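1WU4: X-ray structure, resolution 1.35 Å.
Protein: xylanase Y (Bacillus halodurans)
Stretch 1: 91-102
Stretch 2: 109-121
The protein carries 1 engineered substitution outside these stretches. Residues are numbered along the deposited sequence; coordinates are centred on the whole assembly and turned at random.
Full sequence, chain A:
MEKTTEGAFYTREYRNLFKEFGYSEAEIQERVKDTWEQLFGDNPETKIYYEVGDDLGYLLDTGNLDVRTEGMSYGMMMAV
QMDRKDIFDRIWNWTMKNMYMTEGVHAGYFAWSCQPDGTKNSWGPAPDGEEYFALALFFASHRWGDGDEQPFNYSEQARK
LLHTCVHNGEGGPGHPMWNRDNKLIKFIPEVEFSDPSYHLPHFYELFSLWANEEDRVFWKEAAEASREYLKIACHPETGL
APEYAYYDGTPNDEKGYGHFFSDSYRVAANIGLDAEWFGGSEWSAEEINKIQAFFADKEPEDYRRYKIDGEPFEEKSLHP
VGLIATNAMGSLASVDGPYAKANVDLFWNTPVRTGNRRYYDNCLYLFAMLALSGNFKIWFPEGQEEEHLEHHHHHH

Stretch 1 91-102: IWNWTMKNMYMT
Stretch 2 (109-121) YFAWSCQPDGTKN

Stretch 1 begins in a helix that starts earlier in the chain; Tyr100 and Met101 are extended (phi/psi -61/131, then -101/126 at Met101). The turn at 95-99 widens: Thr95 O accepts from both Met99 N (2.8 Å) and Tyr100 N (3.1 Å), a pi-type turn. Stretch 2 runs extended through Tyr109, Phe110 and Ala111, has a short strand at Ser113-Cys114, and reverses in a type I turn from Gln115 to Gly118, closed by Gly118 N to Gln115 O at 2.8 Å.

The two stretches are joined by a single antiparallel bridge between Tyr100 and Phe110, whose CA atoms lie 4.4 Å apart. Ala111 N donates to Met99 O (2.8 Å, 167°) and Met101 N to Tyr109 O (2.9 Å, 160°), so the hydrogen bonds flank the bridged pair. Met99 O also receives a CA-H...O contact from Phe110 CA at 3.4 Å.

Phe110 is the main bump, with 111 Å² covered by the other stretch. Its CA-to-CB bond points sideways, but chi1 -62° (m) and chi2 -96° carry the ring into a hollow lined by the helix. Trp92 (chi1 t) brings CH2 to 3.7 Å from Phe110 CZ, the two rings meeting obliquely at 49°; Thr95 CG2 lies 3.5 Å from Phe110 CD1. Met96, m at all three chi angles, curls its sulfur to the ring edge, with SD 3.6 Å from Phe110 CE1. Tyr100 (t) covers a face of Phe110, its own edge directed at that face, centroids 5.4 Å apart and planes at 62°. A flat, nonpolar ring suits a site bounded by aromatic carbon, methyl and thioether.

Flexible methionines fill the neighbouring spaces. Met99 (m, t, chi3 101°) lays CG 3.7 Å from Cys114 SG, where a small, polarizable side chain whose CA-to-CB bond points toward stretch 1 fits closely. The CA-to-CB bond of Met101 (m, t, m) points toward stretch 2, with Met101 CE 4.0 Å from Tyr109 CB and Met101 SD 4.3 Å from Ala111 CB; the short alanine side chain makes little demand on space.

Farther along, Trp94 (t, chi2 97°) inserts its indole edge beside the turn. Trp94 CZ2 comes within 3.5 Å of Pro116 O, and Trp94 CH2 within 3.6 Å of Gln115 O and 3.9 Å of Cys114 CB. One water accepts from Trp94 NE1 (2.9 Å) and donates to Pro116 O (2.8 Å), satisfying the indole nitrogen. Gly118, at phi/psi 104/-17, approaches Trp94 CZ2 with its CA at 3.8 Å. Its missing side chain is essential to the fit: a CB here would sit 2.6 Å from Asn98 ND2 and jam against the preceding carbonyl.

Lys120 (m, t, t, p) reaches across to Asn98. Lys120 NZ donates to Asn98 O at 2.9 Å and to a water at 2.9 Å that also donates to Lys97 O and Tyr100 O, so the ammonium binds one carbonyl directly and two more through the water.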

# COMPACT_ATOMS: atom_id res chain seq x y z
N ILE A 91 -5.10 8.02 14.89
CA ILE A 91 -4.52 8.37 13.59
C ILE A 91 -5.53 9.07 12.68
O ILE A 91 -5.22 10.10 12.07
CB ILE A 91 -3.97 7.11 12.88
CG1 ILE A 91 -2.83 6.51 13.69
CG2 ILE A 91 -3.50 7.47 11.47
CD1 ILE A 91 -2.35 5.16 13.17
N TRP A 92 -6.73 8.50 12.58
CA TRP A 92 -7.76 9.07 11.73
C TRP A 92 -8.15 10.47 12.22
O TRP A 92 -8.39 11.38 11.43
CB TRP A 92 -8.98 8.15 11.72
CG TRP A 92 -10.15 8.63 10.91
CD1 TRP A 92 -11.45 8.67 11.31
CD2 TRP A 92 -10.14 9.11 9.55
NE1 TRP A 92 -12.25 9.14 10.30
CE2 TRP A 92 -11.47 9.42 9.21
CE3 TRP A 92 -9.13 9.31 8.60
CZ2 TRP A 92 -11.83 9.91 7.95
CZ3 TRP A 92 -9.49 9.80 7.34
CH2 TRP A 92 -10.83 10.10 7.03
N ASN A 93 -8.20 10.64 13.54
CA ASN A 93 -8.54 11.94 14.11
C ASN A 93 -7.49 12.98 13.72
O ASN A 93 -7.83 14.10 13.33
CB ASN A 93 -8.65 11.82 15.64
CG ASN A 93 -9.23 13.07 16.28
OD1 ASN A 93 -10.19 13.65 15.76
ND2 ASN A 93 -8.67 13.48 17.41
N TRP A 94 -6.21 12.62 13.83
CA TRP A 94 -5.13 13.53 13.47
C TRP A 94 -5.23 13.87 11.99
O TRP A 94 -5.06 15.02 11.58
CB TRP A 94 -3.77 12.87 13.74
CG TRP A 94 -2.61 13.83 13.88
CD1 TRP A 94 -2.08 14.30 15.05
CD2 TRP A 94 -1.81 14.39 12.82
NE1 TRP A 94 -0.99 15.10 14.79
CE2 TRP A 94 -0.81 15.18 13.43
CE3 TRP A 94 -1.85 14.30 11.42
CZ2 TRP A 94 0.15 15.87 12.69
CZ3 TRP A 94 -0.89 14.99 10.68
CH2 TRP A 94 0.10 15.77 11.32
N THR A 95 -5.51 12.85 11.18
CA THR A 95 -5.65 13.01 9.74
C THR A 95 -6.74 14.00 9.36
O THR A 95 -6.52 14.91 8.56
CB THR A 95 -5.95 11.65 9.09
OG1 THR A 95 -4.88 10.74 9.36
CG2 THR A 95 -6.11 11.79 7.58
N MET A 96 -7.92 13.83 9.94
CA MET A 96 -9.03 14.72 9.64
C MET A 96 -8.81 16.13 10.17
O MET A 96 -9.20 17.11 9.54
CB MET A 96 -10.33 14.16 10.23
CG MET A 96 -10.97 13.06 9.38
SD MET A 96 -11.35 13.64 7.72
CE MET A 96 -12.42 15.02 8.08
N LYS A 97 -8.15 16.24 11.32
CA LYS A 97 -7.90 17.53 11.93
C LYS A 97 -6.83 18.36 11.21
O LYS A 97 -7.02 19.55 10.98
CB LYS A 97 -7.48 17.32 13.39
CG LYS A 97 -7.28 18.60 14.18
CD LYS A 97 -6.77 18.30 15.58
CE LYS A 97 -7.68 17.33 16.33
NZ LYS A 97 -9.07 17.86 16.47
N ASN A 98 -5.74 17.71 10.82
CA ASN A 98 -4.62 18.42 10.19
C ASN A 98 -4.39 18.23 8.70
O ASN A 98 -3.78 19.09 8.06
CB ASN A 98 -3.33 18.05 10.92
CG ASN A 98 -3.39 18.34 12.41
OD1 ASN A 98 -3.11 17.47 13.23
ND2 ASN A 98 -3.76 19.57 12.75
N MET A 99 -4.86 17.12 8.13
CA MET A 99 -4.60 16.86 6.72
C MET A 99 -5.77 17.11 5.77
O MET A 99 -5.55 17.51 4.63
CB MET A 99 -4.08 15.43 6.56
CG MET A 99 -2.96 15.09 7.55
SD MET A 99 -2.25 13.44 7.36
CE MET A 99 -0.75 13.83 6.48
N TYR A 100 -6.99 16.87 6.22
CA TYR A 100 -8.15 17.07 5.36
C TYR A 100 -8.24 18.53 4.91
O TYR A 100 -8.16 19.45 5.73
CB TYR A 100 -9.44 16.68 6.08
CG TYR A 100 -10.66 16.82 5.20
CD1 TYR A 100 -10.89 15.94 4.14
CD2 TYR A 100 -11.57 17.86 5.39
CE1 TYR A 100 -11.99 16.09 3.30
CE2 TYR A 100 -12.67 18.02 4.56
CZ TYR A 100 -12.87 17.13 3.52
OH TYR A 100 -13.96 17.29 2.69
N MET A 101 -8.41 18.74 3.61
CA MET A 101 -8.49 20.08 3.06
C MET A 101 -9.90 20.55 2.76
O MET A 101 -10.66 19.89 2.06
CB MET A 101 -7.65 20.17 1.78
CG MET A 101 -6.17 19.93 2.01
SD MET A 101 -5.18 20.09 0.51
CE MET A 101 -5.45 18.48 -0.25
N THR A 102 -10.25 21.71 3.31
CA THR A 102 -11.57 22.29 3.09
C THR A 102 -11.50 23.41 2.06
O THR A 102 -12.54 23.88 1.59
CB THR A 102 -12.14 22.88 4.39
OG1 THR A 102 -11.24 23.86 4.91
CG2 THR A 102 -12.36 21.79 5.42
N TYR A 109 -9.74 16.35 -0.43
CA TYR A 109 -8.63 15.41 -0.39
C TYR A 109 -7.78 15.72 0.84
O TYR A 109 -8.06 16.67 1.57
CB TYR A 109 -7.78 15.51 -1.66
CG TYR A 109 -8.48 15.09 -2.93
CD1 TYR A 109 -9.21 13.90 -3.00
CD2 TYR A 109 -8.36 15.85 -4.09
CE1 TYR A 109 -9.79 13.47 -4.20
CE2 TYR A 109 -8.94 15.44 -5.29
CZ TYR A 109 -9.64 14.25 -5.34
OH TYR A 109 -10.18 13.83 -6.54
N PHE A 110 -6.73 14.93 1.05
CA PHE A 110 -5.85 15.10 2.21
C PHE A 110 -4.46 15.58 1.82
O PHE A 110 -3.82 15.00 0.94
CB PHE A 110 -5.76 13.78 2.97
CG PHE A 110 -7.08 13.30 3.51
CD1 PHE A 110 -7.45 13.57 4.82
CD2 PHE A 110 -7.97 12.60 2.70
CE1 PHE A 110 -8.69 13.16 5.32
CE2 PHE A 110 -9.21 12.19 3.18
CZ PHE A 110 -9.57 12.47 4.50
N ALA A 111 -3.98 16.64 2.47
CA ALA A 111 -2.65 17.18 2.20
C ALA A 111 -1.67 16.02 2.40
O ALA A 111 -1.65 15.40 3.45
CB ALA A 111 -2.34 18.32 3.16
N TRP A 112 -0.85 15.75 1.39
CA TRP A 112 0.06 14.61 1.46
C TRP A 112 1.15 14.63 2.52
O TRP A 112 1.55 13.58 3.02
CB TRP A 112 0.70 14.34 0.09
CG TRP A 112 1.92 15.16 -0.22
CD1 TRP A 112 1.96 16.43 -0.71
CD2 TRP A 112 3.28 14.75 -0.05
NE1 TRP A 112 3.27 16.83 -0.86
CE2 TRP A 112 4.10 15.82 -0.46
CE3 TRP A 112 3.88 13.57 0.42
CZ2 TRP A 112 5.49 15.75 -0.43
CZ3 TRP A 112 5.27 13.50 0.45
CH2 TRP A 112 6.06 14.59 0.03
N SER A 113 1.62 15.83 2.87
CA SER A 113 2.68 15.97 3.85
C SER A 113 2.42 17.09 4.84
O SER A 113 2.12 18.22 4.45
CB SER A 113 4.02 16.23 3.15
OG SER A 113 5.04 16.54 4.08
N CYS A 114 2.52 16.77 6.13
CA CYS A 114 2.32 17.74 7.20
C CYS A 114 3.49 17.65 8.17
O CYS A 114 4.17 16.64 8.25
CB CYS A 114 1.04 17.44 7.98
SG CYS A 114 -0.49 17.85 7.13
N GLN A 115 3.71 18.73 8.91
CA GLN A 115 4.77 18.74 9.91
C GLN A 115 4.18 18.05 11.13
O GLN A 115 2.96 17.90 11.24
CB GLN A 115 5.17 20.18 10.26
CG GLN A 115 5.98 20.88 9.18
CD GLN A 115 7.27 20.13 8.86
OE1 GLN A 115 7.25 19.07 8.23
NE2 GLN A 115 8.39 20.69 9.30
N PRO A 116 5.03 17.60 12.06
CA PRO A 116 4.51 16.93 13.26
C PRO A 116 3.50 17.77 14.05
O PRO A 116 2.66 17.21 14.75
CB PRO A 116 5.78 16.63 14.05
CG PRO A 116 6.78 16.37 12.96
CD PRO A 116 6.50 17.49 11.99
N ASP A 117 3.58 19.09 13.95
CA ASP A 117 2.65 19.94 14.68
C ASP A 117 1.31 20.11 13.96
O ASP A 117 0.41 20.79 14.45
CB ASP A 117 3.26 21.32 14.98
CG ASP A 117 3.54 22.14 13.73
OD1 ASP A 117 3.07 21.77 12.63
OD2 ASP A 117 4.24 23.17 13.85
N GLY A 118 1.19 19.48 12.79
CA GLY A 118 -0.05 19.56 12.03
C GLY A 118 -0.06 20.48 10.82
O GLY A 118 -0.93 20.36 9.96
N THR A 119 0.90 21.39 10.75
CA THR A 119 0.98 22.33 9.64
C THR A 119 1.15 21.62 8.30
O THR A 119 1.98 20.72 8.16
CB THR A 119 2.16 23.31 9.83
OG1 THR A 119 2.03 23.97 11.09
CG2 THR A 119 2.17 24.35 8.72
N LYS A 120 0.35 22.01 7.31
CA LYS A 120 0.43 21.40 5.99
C LYS A 120 1.64 21.92 5.22
O LYS A 120 1.87 23.13 5.15
CB LYS A 120 -0.85 21.69 5.19
CG LYS A 120 -2.12 21.13 5.80
CD LYS A 120 -3.34 21.48 4.97
CE LYS A 120 -4.62 20.93 5.59
NZ LYS A 120 -4.87 21.50 6.94
N ASN A 121 2.43 21.01 4.64
CA ASN A 121 3.60 21.39 3.86
C ASN A 121 3.22 21.58 2.40
O ASN A 121 3.99 22.10 1.60
CB ASN A 121 4.69 20.32 3.95
CG ASN A 121 5.30 20.21 5.32
OD1 ASN A 121 5.65 21.22 5.94
ND2 ASN A 121 5.46 18.99 5.81
O HOH W 1 0.53 16.83 16.52
O HOH W 2 -7.05 20.11 8.14